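Local coordinates for protein aspartate Carbamoyltransferase Regulatory Chain (Moritella profunda, PDB 2BE7) that forms the zinc-binding regulatory chain of aspartate carbamoyltransferase, where it probably takes part in allosteric control of the catalytic chains, at residues P107-T115 with C137-I148. Numbering follows the deposited sequence.
Sequences PCPNSNCIT and CKYCEKTFSKDI. With ZN (zinc ion), chain J.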
loop_
_atom_site.group_PDB
_atom_site.type_symbol
_atom_site.label_atom_id
_atom_site.label_comp_id
_atom_site.label_asym_id
_atom_site.label_seq_id
_atom_site.Cartn_x
_atom_site.Cartn_y
_atom_site.Cartn_z
ATOM N N PRO D 107 32.937 -11.653 -7.989
ATOM C CA PRO D 107 31.505 -11.538 -7.955
ATOM C C PRO D 107 31.047 -10.957 -9.283
ATOM O O PRO D 107 31.803 -10.255 -9.932
ATOM C CB PRO D 107 31.269 -10.551 -6.812
ATOM C CG PRO D 107 32.407 -9.634 -6.895
ATOM C CD PRO D 107 33.577 -10.479 -7.368
ATOM N N CYS D 108 29.825 -11.253 -9.684
ATOM C CA CYS D 108 29.254 -10.690 -10.909
ATOM C C CYS D 108 29.048 -9.169 -10.808
ATOM O O CYS D 108 28.490 -8.674 -9.825
ATOM C CB CYS D 108 27.918 -11.364 -11.191
ATOM S SG CYS D 108 27.264 -10.980 -12.768
ATOM N N PRO D 109 29.537 -8.415 -11.803
ATOM C CA PRO D 109 29.250 -6.977 -11.823
ATOM C C PRO D 109 27.769 -6.607 -11.918
ATOM O O PRO D 109 27.433 -5.464 -11.600
ATOM C CB PRO D 109 30.000 -6.480 -13.058
ATOM C CG PRO D 109 31.032 -7.511 -13.316
ATOM C CD PRO D 109 30.437 -8.809 -12.900
ATOM N N ASN D 110 26.916 -7.544 -12.364
ATOM C CA ASN D 110 25.458 -7.318 -12.472
ATOM C C ASN D 110 24.808 -7.393 -11.095
ATOM O O ASN D 110 24.780 -8.466 -10.508
ATOM C CB ASN D 110 24.832 -8.342 -13.443
ATOM C CG ASN D 110 23.274 -8.402 -13.386
ATOM O OD1 ASN D 110 22.610 -7.523 -12.836
ATOM N ND2 ASN D 110 22.704 -9.468 -13.970
ATOM N N SER D 111 24.282 -6.281 -10.582
ATOM C CA SER D 111 23.780 -6.266 -9.192
ATOM C C SER D 111 22.524 -7.118 -8.998
ATOM O O SER D 111 22.267 -7.619 -7.907
ATOM C CB SER D 111 23.511 -4.851 -8.691
ATOM O OG SER D 111 22.805 -4.108 -9.657
ATOM N N ASN D 112 21.765 -7.306 -10.071
ATOM C CA ASN D 112 20.518 -8.042 -10.016
ATOM C C ASN D 112 20.729 -9.561 -10.133
ATOM O O ASN D 112 19.779 -10.366 -10.032
ATOM C CB ASN D 112 19.633 -7.558 -11.157
ATOM C CG ASN D 112 18.223 -8.014 -11.011
ATOM O OD1 ASN D 112 17.620 -7.796 -9.956
ATOM N ND2 ASN D 112 17.680 -8.673 -12.047
ATOM N N CYS D 113 21.983 -9.942 -10.361
ATOM C CA CYS D 113 22.338 -11.318 -10.678
ATOM C C CYS D 113 21.943 -12.207 -9.509
ATOM O O CYS D 113 22.269 -11.906 -8.375
ATOM C CB CYS D 113 23.835 -11.384 -10.949
ATOM S SG CYS D 113 24.474 -12.987 -11.311
ATOM N N ILE D 114 21.232 -13.292 -9.780
ATOM C CA ILE D 114 20.800 -14.202 -8.713
ATOM C C ILE D 114 21.959 -14.690 -7.832
ATOM O O ILE D 114 21.764 -15.246 -6.754
ATOM C CB ILE D 114 20.084 -15.455 -9.280
ATOM C CG1 ILE D 114 19.323 -16.213 -8.173
ATOM C CG2 ILE D 114 21.103 -16.402 -9.950
ATOM C CD1 ILE D 114 18.350 -15.351 -7.352
ATOM N N THR D 115 23.170 -14.465 -8.299
ATOM C CA THR D 115 24.339 -15.056 -7.703
ATOM C C THR D 115 24.658 -14.453 -6.305
ATOM O O THR D 115 25.232 -15.127 -5.431
ATOM C CB THR D 115 25.495 -14.953 -8.726
ATOM O OG1 THR D 115 26.101 -16.234 -8.877
ATOM C CG2 THR D 115 26.521 -13.861 -8.377
ATOM N N CYS D 137 29.054 -14.190 -17.598
ATOM C CA CYS D 137 28.593 -14.846 -16.380
ATOM C C CYS D 137 27.709 -16.065 -16.658
ATOM O O CYS D 137 26.733 -15.989 -17.393
ATOM C CB CYS D 137 27.822 -13.839 -15.540
ATOM S SG CYS D 137 26.964 -14.540 -14.173
ATOM N N LYS D 138 28.071 -17.189 -16.055
ATOM C CA LYS D 138 27.325 -18.442 -16.193
ATOM C C LYS D 138 25.841 -18.304 -15.812
ATOM O O LYS D 138 24.978 -18.875 -16.456
ATOM C CB LYS D 138 27.997 -19.500 -15.323
ATOM C CG LYS D 138 27.314 -20.854 -15.231
ATOM C CD LYS D 138 27.862 -21.610 -14.002
ATOM C CE LYS D 138 27.209 -22.961 -13.781
ATOM N NZ LYS D 138 26.822 -23.067 -12.352
ATOM N N TYR D 139 25.553 -17.540 -14.770
ATOM C CA TYR D 139 24.183 -17.379 -14.310
ATOM C C TYR D 139 23.407 -16.311 -15.112
ATOM O O TYR D 139 22.598 -16.675 -15.950
ATOM C CB TYR D 139 24.157 -17.129 -12.794
ATOM C CG TYR D 139 24.620 -18.336 -12.024
ATOM C CD1 TYR D 139 23.729 -19.336 -11.689
ATOM C CD2 TYR D 139 25.949 -18.498 -11.673
ATOM C CE1 TYR D 139 24.139 -20.462 -10.999
ATOM C CE2 TYR D 139 26.371 -19.620 -10.992
ATOM C CZ TYR D 139 25.457 -20.602 -10.656
ATOM O OH TYR D 139 25.839 -21.743 -9.987
ATOM N N CYS D 140 23.670 -15.024 -14.896
ATOM C CA CYS D 140 22.920 -13.963 -15.596
ATOM C C CYS D 140 23.172 -13.824 -17.098
ATOM O O CYS D 140 22.455 -13.079 -17.775
ATOM C CB CYS D 140 23.166 -12.596 -14.958
ATOM S SG CYS D 140 24.816 -11.966 -15.143
ATOM N N GLU D 141 24.198 -14.498 -17.602
ATOM C CA GLU D 141 24.526 -14.523 -19.032
ATOM C C GLU D 141 24.925 -13.163 -19.645
ATOM O O GLU D 141 25.055 -13.026 -20.879
ATOM C CB GLU D 141 23.416 -15.216 -19.816
ATOM C CG GLU D 141 23.444 -16.713 -19.623
ATOM C CD GLU D 141 22.323 -17.430 -20.335
ATOM O OE1 GLU D 141 21.358 -17.838 -19.650
ATOM O OE2 GLU D 141 22.414 -17.577 -21.572
ATOM N N LYS D 142 25.178 -12.182 -18.783
ATOM C CA LYS D 142 25.682 -10.892 -19.223
ATOM C C LYS D 142 27.204 -10.965 -19.370
ATOM O O LYS D 142 27.859 -11.781 -18.724
ATOM C CB LYS D 142 25.254 -9.808 -18.246
ATOM C CG LYS D 142 23.756 -9.810 -18.022
ATOM C CD LYS D 142 23.170 -8.430 -17.741
ATOM C CE LYS D 142 21.652 -8.461 -17.934
ATOM N NZ LYS D 142 21.248 -8.963 -19.294
ATOM N N THR D 143 27.759 -10.125 -20.235
ATOM C CA THR D 143 29.196 -10.159 -20.521
ATOM C C THR D 143 29.878 -8.858 -20.085
ATOM O O THR D 143 29.381 -7.766 -20.347
ATOM C CB THR D 143 29.450 -10.418 -22.014
ATOM O OG1 THR D 143 28.548 -11.433 -22.482
ATOM C CG2 THR D 143 30.887 -10.870 -22.239
ATOM N N PHE D 144 31.013 -8.997 -19.404
ATOM C CA PHE D 144 31.774 -7.850 -18.889
ATOM C C PHE D 144 33.241 -7.929 -19.255
ATOM O O PHE D 144 33.831 -9.004 -19.255
ATOM C CB PHE D 144 31.678 -7.790 -17.368
ATOM C CG PHE D 144 30.291 -7.643 -16.863
ATOM C CD1 PHE D 144 29.606 -8.740 -16.356
ATOM C CD2 PHE D 144 29.662 -6.404 -16.899
ATOM C CE1 PHE D 144 28.309 -8.603 -15.874
ATOM C CE2 PHE D 144 28.373 -6.255 -16.430
ATOM C CZ PHE D 144 27.689 -7.358 -15.913
ATOM N N SER D 145 33.840 -6.778 -19.519
ATOM C CA SER D 145 35.267 -6.708 -19.843
ATOM C C SER D 145 36.127 -6.972 -18.602
ATOM O O SER D 145 35.895 -6.369 -17.552
ATOM C CB SER D 145 35.594 -5.340 -20.425
ATOM O OG SER D 145 34.900 -4.342 -19.707
ATOM N N LYS D 146 37.115 -7.863 -18.736
ATOM C CA LYS D 146 37.957 -8.302 -17.612
ATOM C C LYS D 146 38.145 -7.194 -16.576
ATOM O O LYS D 146 37.825 -7.383 -15.405
ATOM C CB LYS D 146 39.322 -8.808 -18.103
ATOM N N ASP D 147 38.623 -6.033 -17.031
ATOM C CA ASP D 147 38.894 -4.882 -16.161
ATOM C C ASP D 147 37.712 -4.528 -15.262
ATOM O O ASP D 147 37.884 -4.348 -14.064
ATOM C CB ASP D 147 39.292 -3.653 -16.990
ATOM C CG ASP D 147 40.703 -3.759 -17.583
ATOM O OD1 ASP D 147 41.432 -4.726 -17.278
ATOM O OD2 ASP D 147 41.086 -2.859 -18.364
ATOM N N ILE D 148 36.515 -4.445 -15.831
ATOM C CA ILE D 148 35.314 -4.145 -15.047
ATOM C C ILE D 148 35.150 -5.160 -13.919
ATOM O O ILE D 148 34.812 -4.789 -12.805
ATOM C CB ILE D 148 34.034 -4.125 -15.927
ATOM C CG1 ILE D 148 33.858 -2.777 -16.629
ATOM C CG2 ILE D 148 32.778 -4.364 -15.094
ATOM C CD1 ILE D 148 35.094 -2.261 -17.375
HETATM ZN ZN ZN J . 25.874 -12.638 -13.210
#
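Cys-113 and Cys-140 bring the two backbones to 5.6 Å between their CA atoms, where the loop 107-115, folded by a type I turn from Asn-110 to Cys-113, faces the turn between strands 132-137 and 143-145. Between them sits a zinc ion held by four thiolates, Cys-108 (SG at 2.2 Å), Cys-113, Cys-137 and Cys-140 (SG at 2.3 Å). This Cys4 site, the hallmark of the regulatory chain's metal-binding domain, staples the loop to the end of the four-stranded antiparallel sheet. A chi1 of 167° swings the Asn-110 amide away from its own backbone N and across to Cys-140, where ND2 donates to the zinc-bound SG at 3.5 Å, nearly straight at 171° and within the amide plane. ND2 also hydrogen-bonds an acidic side chain of a neighbouring protein chain. Next along the chain from Cys-108, Pro-109 lies over one face of the Phe-144 ring, CB 3.6 Å from the centroid, while Cys-108 SG approaches that ring obliquely. Replacing Phe-144 by alanine would probably strip Pro-109 of its aromatic floor and open a gap beside Cys-108. The Thr-115 and Tyr-139 side chains cross at about a right angle, Thr-115 OG1 lying 3.6 Å from Tyr-139 CD2.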